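Local coordinates for MmcQ/YjbR family DNA-binding protein (Pseudomonas syringae pv. tomato, PDB 3H9X) that probably binds DNA through a "double wing" motif, although its precise cellular role is unknown, at residues I7-A10 against Q11-D15; D45-A48 against E49-G52; E69-G72 against S73-K77; A102-I105 against H106-E110. All coordinates share one frame; numbering follows the deposited sequence.

Each of the four contacts joins residues directly adjacent in sequence, so none closes a long loop, and they follow one another without nesting or crossing. Contact 1 ends the N-terminal helix 3-13. Contact 2 rounds off strand 39-47 of the antiparallel sheet, about 25 Å from contact 1 between centres. Contact 3 forms the short helix 71-74, which comes between strands 58-65 and 80-82 in the chain, and contact 4 begins the C-terminal helix 102-115. That last helix links contacts 1, 3 and 4: its E110 accepts a hydrogen bond from Y14 of contact 1, and L108 packs against L74 of contact 3. Contact 2 touches none of the others.

Contact 1 of 4, residues I7-A10 against Q11-D15; sequences IDYA and QKKYD
The C-terminal end of helix 3-13 is where Y9 and K13, one turn apart, lay their side chains together. CG of K13 sits over one face of the Y9 ring in a CH-pi contact, 3.8 Å from the ring centroid. The two side chains run side by side in the same direction, and the lysine chain, bent at every torsion after the first, brings its CE to 3.5 Å from Y9 OH. Y9 can present that face because its CG stands anti to the backbone N (chi1 173°). The backbone hydrogen bonds beneath keep the alpha-helical pattern to the last turn, Q11 N to I7 O and K12 N to D8 O. The shortest joins K13 N to Y9 O at 2.8 Å, with an N-H...O angle of 160°. Y14 is the first residue to leave helical geometry, and its N makes just a weak bond to A10 O. Its side chain reaches helix 102-115, where its hydroxyl is hydrogen-bonded to E110, while Y9 stacks with H106 of the same helix. The two tyrosines thus join one helix to the other, and they also meet each other at an oblique angle, CE1 of Y9 lying 3.9 Å from CE2 of Y14.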
loop_
_atom_site.group_PDB
_atom_site.type_symbol
_atom_site.label_atom_id
_atom_site.label_comp_id
_atom_site.label_asym_id
_atom_site.label_seq_id
_atom_site.Cartn_x
_atom_site.Cartn_y
_atom_site.Cartn_z
ATOM N N ILE A 7 9.215 1.686 -4.087
ATOM C CA ILE A 7 10.097 2.283 -3.074
ATOM C C ILE A 7 10.914 3.436 -3.659
ATOM O O ILE A 7 11.304 4.365 -2.944
ATOM C CB ILE A 7 11.065 1.241 -2.400
ATOM C CG1 ILE A 7 12.408 1.215 -3.111
ATOM C CG2 ILE A 7 10.433 -0.128 -2.356
ATOM C CD1 ILE A 7 13.457 2.114 -2.470
ATOM N N ASP A 8 11.169 3.378 -4.960
ATOM C CA ASP A 8 11.924 4.431 -5.619
ATOM C C ASP A 8 11.049 5.670 -5.756
ATOM O O ASP A 8 11.478 6.778 -5.434
ATOM C CB ASP A 8 12.394 3.975 -7.000
ATOM C CG ASP A 8 13.536 2.976 -6.930
ATOM O OD1 ASP A 8 13.856 2.366 -7.977
ATOM O OD2 ASP A 8 14.124 2.799 -5.836
ATOM N N TYR A 9 9.817 5.498 -6.221
ATOM C CA TYR A 9 8.945 6.652 -6.368
ATOM C C TYR A 9 8.791 7.407 -5.046
ATOM O O TYR A 9 8.798 8.630 -5.026
ATOM C CB TYR A 9 7.587 6.213 -6.918
ATOM C CG TYR A 9 6.545 7.311 -6.946
ATOM C CD1 TYR A 9 5.705 7.526 -5.859
ATOM C CD2 TYR A 9 6.367 8.107 -8.074
ATOM C CE1 TYR A 9 4.712 8.496 -5.899
ATOM C CE2 TYR A 9 5.374 9.086 -8.119
ATOM C CZ TYR A 9 4.555 9.269 -7.033
ATOM O OH TYR A 9 3.570 10.225 -7.075
ATOM N N ALA A 10 8.676 6.672 -3.945
ATOM C CA ALA A 10 8.519 7.280 -2.626
ATOM C C ALA A 10 9.742 8.089 -2.226
ATOM O O ALA A 10 9.616 9.176 -1.661
ATOM C CB ALA A 10 8.257 6.209 -1.581
ATOM N N GLN A 11 10.922 7.545 -2.514
ATOM C CA GLN A 11 12.191 8.195 -2.195
ATOM C C GLN A 11 12.351 9.523 -2.944
ATOM O O GLN A 11 12.864 10.502 -2.394
ATOM C CB GLN A 11 13.348 7.252 -2.541
ATOM C CG GLN A 11 14.744 7.875 -2.461
ATOM C CD GLN A 11 15.084 8.414 -1.079
ATOM O OE1 GLN A 11 15.043 7.682 -0.092
ATOM N NE2 GLN A 11 15.431 9.698 -1.007
ATOM N N LYS A 12 11.897 9.563 -4.193
ATOM C CA LYS A 12 12.013 10.778 -4.985
ATOM C C LYS A 12 10.882 11.775 -4.742
ATOM O O LYS A 12 11.137 12.933 -4.439
ATOM C CB LYS A 12 12.078 10.424 -6.474
ATOM C CG LYS A 12 13.116 9.371 -6.825
ATOM C CD LYS A 12 14.541 9.817 -6.505
ATOM C CE LYS A 12 15.025 10.910 -7.453
ATOM N NZ LYS A 12 16.449 11.289 -7.213
ATOM N N LYS A 13 9.638 11.324 -4.872
ATOM C CA LYS A 13 8.491 12.206 -4.689
ATOM C C LYS A 13 8.224 12.631 -3.265
ATOM O O LYS A 13 7.436 13.542 -3.040
ATOM C CB LYS A 13 7.214 11.565 -5.237
ATOM C CG LYS A 13 6.926 11.864 -6.709
ATOM C CD LYS A 13 6.350 13.262 -6.940
ATOM C CE LYS A 13 4.933 13.377 -6.402
ATOM N NZ LYS A 13 4.917 13.117 -4.945
ATOM N N TYR A 14 8.858 11.981 -2.299
ATOM C CA TYR A 14 8.612 12.342 -0.911
ATOM C C TYR A 14 9.882 12.354 -0.093
ATOM O O TYR A 14 9.876 12.786 1.054
ATOM C CB TYR A 14 7.601 11.375 -0.276
ATOM C CG TYR A 14 6.249 11.356 -0.964
ATOM C CD1 TYR A 14 5.367 12.421 -0.845
ATOM C CD2 TYR A 14 5.884 10.299 -1.784
ATOM C CE1 TYR A 14 4.151 12.435 -1.537
ATOM C CE2 TYR A 14 4.679 10.297 -2.477
ATOM C CZ TYR A 14 3.816 11.367 -2.357
ATOM O OH TYR A 14 2.637 11.371 -3.081
ATOM N N ASP A 15 10.975 11.878 -0.677
ATOM C CA ASP A 15 12.247 11.854 0.034
ATOM C C ASP A 15 12.118 11.084 1.355
ATOM O O ASP A 15 12.653 11.491 2.382
ATOM C CB ASP A 15 12.694 13.290 0.300
ATOM C CG ASP A 15 14.184 13.404 0.509
ATOM O OD1 ASP A 15 14.665 13.039 1.603
ATOM O OD2 ASP A 15 14.872 13.849 -0.435
#

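Contact 2 of 4, residues D45-A48 against E49-G52; sequences DIPA and EKIG
A local turn contact at the end of strand 39-47, mixing apolar touches with two backbone bonds, brings I46 onto I51 as the chain coils out of the sheet. The methyl CD1 of I46 meets the branch methyl CG2 of I51 at 3.7 Å, and the two side chains cross at about a right angle. Both isoleucines hold CG1 between the backbone N and the carbonyl carbon, a position with neighbours on either side; in I46 (chi1 62°, then extended) this carries CD1 forward to the other residue. On the sheet side I46 also packs on V59 and V61 of strand 58-65, so the turn is pinned to the neighbouring antiparallel strand. The coil itself is a short 3-10 turn, recognisable from bonds that span three residues. I51 N donates to A48 O at 3.2 Å in a nearly straight bond (N-H...O 164°), although it approaches from above the carbonyl plane. K50 N makes a weaker bond to P47 O, its angle only 129°, and G52 N continues the pattern to E49 O. P47 is touched at two of its ring atoms: CB lies 3.9 Å from CG of E49, and CD lies 4.1 Å from CG of K50. The K50 side chain runs alongside the proline, pointing the same way, with its CB 3.5 Å from P47 O.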
loop_
_atom_site.group_PDB
_atom_site.type_symbol
_atom_site.label_atom_id
_atom_site.label_comp_id
_atom_site.label_asym_id
_atom_site.label_seq_id
_atom_site.Cartn_x
_atom_site.Cartn_y
_atom_site.Cartn_z
ATOM N N ASP A 45 4.858 -8.397 1.347
ATOM C CA ASP A 45 4.925 -9.543 0.459
ATOM C C ASP A 45 4.080 -10.597 1.168
ATOM O O ASP A 45 4.499 -11.118 2.198
ATOM C CB ASP A 45 6.362 -10.030 0.351
ATOM C CG ASP A 45 6.475 -11.334 -0.399
ATOM O OD1 ASP A 45 6.130 -11.348 -1.604
ATOM O OD2 ASP A 45 6.911 -12.337 0.214
ATOM N N ILE A 46 2.904 -10.911 0.632
ATOM C CA ILE A 46 2.020 -11.875 1.292
ATOM C C ILE A 46 1.488 -12.998 0.411
ATOM O O ILE A 46 1.568 -12.934 -0.819
ATOM C CB ILE A 46 0.779 -11.171 1.905
ATOM C CG1 ILE A 46 -0.036 -10.504 0.792
ATOM C CG2 ILE A 46 1.220 -10.149 2.934
ATOM C CD1 ILE A 46 -1.405 -10.020 1.216
ATOM N N PRO A 47 0.944 -14.058 1.040
ATOM C CA PRO A 47 0.389 -15.192 0.297
ATOM C C PRO A 47 -0.879 -14.715 -0.432
ATOM O O PRO A 47 -1.770 -14.140 0.183
ATOM C CB PRO A 47 0.072 -16.199 1.402
ATOM C CG PRO A 47 1.094 -15.892 2.445
ATOM C CD PRO A 47 1.059 -14.393 2.474
ATOM N N ALA A 48 -0.953 -14.944 -1.737
ATOM C CA ALA A 48 -2.102 -14.517 -2.515
ATOM C C ALA A 48 -3.430 -14.788 -1.800
ATOM O O ALA A 48 -4.328 -13.931 -1.790
ATOM C CB ALA A 48 -2.083 -15.196 -3.879
ATOM N N GLU A 49 -3.539 -15.966 -1.180
ATOM C CA GLU A 49 -4.756 -16.390 -0.465
ATOM C C GLU A 49 -5.279 -15.376 0.573
ATOM O O GLU A 49 -6.476 -15.103 0.606
ATOM C CB GLU A 49 -4.520 -17.752 0.216
ATOM C CG GLU A 49 -3.503 -17.709 1.362
ATOM C CD GLU A 49 -3.777 -18.756 2.460
ATOM O OE1 GLU A 49 -4.945 -18.837 2.949
ATOM O OE2 GLU A 49 -2.813 -19.477 2.858
ATOM N N LYS A 50 -4.386 -14.831 1.406
ATOM C CA LYS A 50 -4.745 -13.842 2.431
ATOM C C LYS A 50 -5.648 -12.678 1.948
ATOM O O LYS A 50 -6.279 -12.001 2.779
ATOM C CB LYS A 50 -3.484 -13.241 3.069
ATOM C CG LYS A 50 -2.713 -14.169 4.015
ATOM C CD LYS A 50 -3.383 -14.235 5.391
ATOM C CE LYS A 50 -2.641 -15.156 6.384
ATOM N NZ LYS A 50 -2.769 -16.607 6.022
ATOM N N ILE A 51 -5.694 -12.411 0.637
ATOM C CA ILE A 51 -6.571 -11.342 0.123
ATOM C C ILE A 51 -7.531 -11.833 -0.955
ATOM O O ILE A 51 -7.923 -11.070 -1.857
ATOM C CB ILE A 51 -5.809 -10.116 -0.465
ATOM C CG1 ILE A 51 -4.988 -10.534 -1.694
ATOM C CG2 ILE A 51 -4.981 -9.457 0.626
ATOM C CD1 ILE A 51 -4.466 -9.339 -2.498
ATOM N N GLY A 52 -7.902 -13.106 -0.868
ATOM C CA GLY A 52 -8.862 -13.651 -1.811
ATOM C C GLY A 52 -8.363 -14.187 -3.135
ATOM O O GLY A 52 -8.986 -15.079 -3.720
#

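Contact 3 of 4, residues E69-G72 against S73-K77; sequences ELVG and SLRKK
The short helix 71-74, which comes between strands 58-65 and 80-82 in the chain, is anchored at its start by L70, whose carbonyl oxygen takes hydrogen bonds from both the backbone and the side chain of the following turn. L74 N reaches L70 O at 2.9 Å in an almost straight bond (N-H...O 169°), lying close to the direction of the carbonyl bond. The hydroxyl of S73 donates to the same oxygen, also at 2.9 Å, but comes in from above the carbonyl plane at a C=O...OG angle of 111°. This second bond depends on the serine torsion: with chi1 at 52°, OG lies between its own backbone N and carbonyl carbon and is turned back onto the preceding turn. One residue further on, R75 N donates to V71 O at 3.1 Å, tilted from that carbonyl's plane. Beyond R75 the backbone bonds span three residues: K76 N bonds to S73 O, and K77 N closes a type I beta turn by bonding to L74 O at 2.7 Å. V71, buried, packs on V66 and on I92 of strand 91-95, and the R75 side chain crosses that of V71 obliquely: CD of R75 comes to 3.5 Å from V71 CG1, which also lies near the plane of the guanidinium group, at its edge.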
loop_
_atom_site.group_PDB
_atom_site.type_symbol
_atom_site.label_atom_id
_atom_site.label_comp_id
_atom_site.label_asym_id
_atom_site.label_seq_id
_atom_site.Cartn_x
_atom_site.Cartn_y
_atom_site.Cartn_z
ATOM N N GLU A 69 -15.461 7.223 2.871
ATOM C CA GLU A 69 -16.550 7.178 1.888
ATOM C C GLU A 69 -16.076 6.707 0.512
ATOM O O GLU A 69 -16.878 6.552 -0.406
ATOM C CB GLU A 69 -17.247 8.548 1.768
ATOM C CG GLU A 69 -16.479 9.645 1.027
ATOM C CD GLU A 69 -15.631 10.513 1.940
ATOM O OE1 GLU A 69 -15.196 11.593 1.483
ATOM O OE2 GLU A 69 -15.390 10.126 3.107
ATOM N N LEU A 70 -14.772 6.473 0.372
ATOM C CA LEU A 70 -14.219 6.010 -0.897
ATOM C C LEU A 70 -13.791 4.546 -0.867
ATOM O O LEU A 70 -13.560 3.944 -1.912
ATOM C CB LEU A 70 -13.030 6.877 -1.301
ATOM C CG LEU A 70 -13.387 8.328 -1.597
ATOM C CD1 LEU A 70 -12.124 9.124 -1.811
ATOM C CD2 LEU A 70 -14.294 8.407 -2.822
ATOM N N VAL A 71 -13.694 3.972 0.327
ATOM C CA VAL A 71 -13.280 2.578 0.457
ATOM C C VAL A 71 -14.199 1.619 -0.287
ATOM O O VAL A 71 -13.737 0.660 -0.907
ATOM C CB VAL A 71 -13.207 2.154 1.933
ATOM C CG1 VAL A 71 -12.815 0.692 2.038
ATOM C CG2 VAL A 71 -12.201 3.007 2.664
ATOM N N GLY A 72 -15.500 1.879 -0.216
ATOM C CA GLY A 72 -16.467 1.033 -0.887
ATOM C C GLY A 72 -16.316 1.042 -2.396
ATOM O O GLY A 72 -16.323 -0.020 -3.020
ATOM N N SER A 73 -16.181 2.236 -2.979
ATOM C CA SER A 73 -16.029 2.411 -4.427
ATOM C C SER A 73 -14.667 1.952 -4.969
ATOM O O SER A 73 -14.585 1.310 -6.017
ATOM C CB SER A 73 -16.264 3.877 -4.790
ATOM O OG SER A 73 -15.462 4.725 -3.992
ATOM N N LEU A 74 -13.598 2.294 -4.260
ATOM C CA LEU A 74 -12.263 1.883 -4.670
ATOM C C LEU A 74 -12.178 0.364 -4.715
ATOM O O LEU A 74 -11.774 -0.195 -5.725
ATOM C CB LEU A 74 -11.223 2.419 -3.692
ATOM C CG LEU A 74 -10.346 3.585 -4.161
ATOM C CD1 LEU A 74 -11.212 4.695 -4.730
ATOM C CD2 LEU A 74 -9.507 4.108 -2.996
ATOM N N ARG A 75 -12.566 -0.299 -3.625
ATOM C CA ARG A 75 -12.525 -1.764 -3.539
ATOM C C ARG A 75 -13.213 -2.474 -4.683
ATOM O O ARG A 75 -12.984 -3.659 -4.892
ATOM C CB ARG A 75 -13.143 -2.241 -2.221
ATOM C CG ARG A 75 -12.217 -2.109 -1.026
ATOM C CD ARG A 75 -12.915 -2.388 0.299
ATOM N NE ARG A 75 -13.481 -3.730 0.397
ATOM C CZ ARG A 75 -14.086 -4.198 1.484
ATOM N NH1 ARG A 75 -14.195 -3.442 2.565
ATOM N NH2 ARG A 75 -14.598 -5.419 1.485
ATOM N N LYS A 76 -14.056 -1.746 -5.410
ATOM C CA LYS A 76 -14.795 -2.292 -6.546
ATOM C C LYS A 76 -13.904 -2.345 -7.785
ATOM O O LYS A 76 -14.186 -3.079 -8.737
ATOM C CB LYS A 76 -16.045 -1.438 -6.834
ATOM C CG LYS A 76 -17.362 -2.010 -6.267
ATOM C CD LYS A 76 -18.439 -0.934 -6.032
ATOM C CE LYS A 76 -18.750 -0.109 -7.286
ATOM N NZ LYS A 76 -19.501 1.166 -6.943
ATOM N N LYS A 77 -12.832 -1.560 -7.782
ATOM C CA LYS A 77 -11.931 -1.579 -8.922
ATOM C C LYS A 77 -11.122 -2.865 -8.905
ATOM O O LYS A 77 -10.992 -3.527 -7.864
ATOM C CB LYS A 77 -10.974 -0.377 -8.909
ATOM C CG LYS A 77 -11.617 0.907 -9.335
ATOM C CD LYS A 77 -10.606 2.006 -9.517
ATOM C CE LYS A 77 -11.299 3.267 -10.002
ATOM N NZ LYS A 77 -10.320 4.350 -10.286
#

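Contact 4 of 4, residues A102-I105 against H106-E110; sequences AKEI and HSLIE
A102, in the first turn of helix 102-115, presents its carbonyl oxygen to H106 in two ways. H106 N donates to A102 O at 2.7 Å, and the imidazole then folds back so that the same oxygen sits over one face of the ring, 3.1 Å from its CG. The torsion behind this places CG beside the backbone N (chi1 -70°). K103 takes part through its backbone, accepting from S107 N at 3.2 Å. E104 offers a carbonyl with two donors on the same face of its plane: L108 N completes the helical bond, and the hydroxyl of S107 adds a shorter one of 2.7 Å from above that plane. The E104 side chain, brought round by the bend at chi2, crosses that of L108 obliquely, with OE2 3.9 Å from CG of that leucine; the other carboxylate oxygen, OE1, makes a long, weak ion pair with K77. I105, buried, accepts from I109 N at 2.8 Å, and its CG2 methyl meets CG1 of I109 at 3.9 Å. L108 and I109 turn onto strand 58-65, where both touch L64. With two donors on one face of its plane, E104 O would probably be polarised further, and its bond from S107 OG would hold that hydroxyl in one direction.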
loop_
_atom_site.group_PDB
_atom_site.type_symbol
_atom_site.label_atom_id
_atom_site.label_comp_id
_atom_site.label_asym_id
_atom_site.label_seq_id
_atom_site.Cartn_x
_atom_site.Cartn_y
_atom_site.Cartn_z
ATOM N N ALA A 102 -0.079 2.696 -12.711
ATOM C CA ALA A 102 0.905 3.458 -11.939
ATOM C C ALA A 102 0.385 4.881 -11.708
ATOM O O ALA A 102 0.562 5.433 -10.617
ATOM C CB ALA A 102 2.249 3.504 -12.677
ATOM N N LYS A 103 -0.269 5.482 -12.709
ATOM C CA LYS A 103 -0.779 6.845 -12.516
ATOM C C LYS A 103 -1.810 6.860 -11.396
ATOM O O LYS A 103 -1.698 7.659 -10.463
ATOM C CB LYS A 103 -1.408 7.406 -13.800
ATOM C CG LYS A 103 -1.673 8.926 -13.736
ATOM C CD LYS A 103 -2.496 9.429 -14.943
ATOM C CE LYS A 103 -3.959 8.973 -14.822
ATOM N NZ LYS A 103 -4.816 9.148 -16.058
ATOM N N GLU A 104 -2.809 5.979 -11.498
ATOM C CA GLU A 104 -3.872 5.874 -10.489
ATOM C C GLU A 104 -3.254 5.544 -9.126
ATOM O O GLU A 104 -3.724 6.011 -8.092
ATOM C CB GLU A 104 -4.861 4.781 -10.880
ATOM C CG GLU A 104 -5.979 4.538 -9.863
ATOM C CD GLU A 104 -6.949 5.712 -9.722
ATOM O OE1 GLU A 104 -7.585 6.096 -10.759
ATOM O OE2 GLU A 104 -7.085 6.240 -8.573
ATOM N N ILE A 105 -2.197 4.734 -9.133
ATOM C CA ILE A 105 -1.518 4.397 -7.898
ATOM C C ILE A 105 -0.792 5.619 -7.332
ATOM O O ILE A 105 -0.842 5.857 -6.131
ATOM C CB ILE A 105 -0.485 3.268 -8.104
ATOM C CG1 ILE A 105 -1.198 1.944 -8.383
ATOM C CG2 ILE A 105 0.406 3.146 -6.874
ATOM C CD1 ILE A 105 -0.267 0.813 -8.772
ATOM N N HIS A 106 -0.111 6.392 -8.177
ATOM C CA HIS A 106 0.615 7.573 -7.690
ATOM C C HIS A 106 -0.296 8.545 -6.972
ATOM O O HIS A 106 0.092 9.123 -5.955
ATOM C CB HIS A 106 1.310 8.305 -8.840
ATOM C CG HIS A 106 2.464 7.552 -9.414
ATOM N ND1 HIS A 106 2.947 7.783 -10.681
ATOM C CD2 HIS A 106 3.192 6.526 -8.911
ATOM C CE1 HIS A 106 3.919 6.926 -10.941
ATOM N NE2 HIS A 106 4.086 6.152 -9.883
ATOM N N SER A 107 -1.503 8.729 -7.504
ATOM C CA SER A 107 -2.459 9.644 -6.899
ATOM C C SER A 107 -2.925 9.104 -5.550
ATOM O O SER A 107 -3.057 9.871 -4.588
ATOM C CB SER A 107 -3.651 9.873 -7.833
ATOM O OG SER A 107 -4.310 8.663 -8.137
ATOM N N LEU A 108 -3.159 7.790 -5.473
ATOM C CA LEU A 108 -3.582 7.144 -4.224
ATOM C C LEU A 108 -2.463 7.283 -3.176
ATOM O O LEU A 108 -2.733 7.548 -1.996
ATOM C CB LEU A 108 -3.920 5.668 -4.478
ATOM C CG LEU A 108 -5.194 5.407 -5.306
ATOM C CD1 LEU A 108 -5.278 3.943 -5.732
ATOM C CD2 LEU A 108 -6.410 5.779 -4.502
ATOM N N ILE A 109 -1.212 7.117 -3.620
ATOM C CA ILE A 109 -0.049 7.285 -2.743
ATOM C C ILE A 109 -0.089 8.734 -2.206
ATOM O O ILE A 109 0.249 8.974 -1.049
ATOM C CB ILE A 109 1.321 7.133 -3.490
ATOM C CG1 ILE A 109 1.411 5.814 -4.275
ATOM C CG2 ILE A 109 2.461 7.234 -2.477
ATOM C CD1 ILE A 109 1.627 4.569 -3.449
ATOM N N GLU A 110 -0.476 9.688 -3.059
ATOM C CA GLU A 110 -0.558 11.098 -2.671
ATOM C C GLU A 110 -1.686 11.312 -1.671
ATOM O O GLU A 110 -1.507 11.962 -0.645
ATOM C CB GLU A 110 -0.781 11.989 -3.906
ATOM C CG GLU A 110 -0.847 13.513 -3.623
ATOM C CD GLU A 110 0.388 14.060 -2.894
ATOM O OE1 GLU A 110 1.519 13.832 -3.369
ATOM O OE2 GLU A 110 0.227 14.729 -1.849
#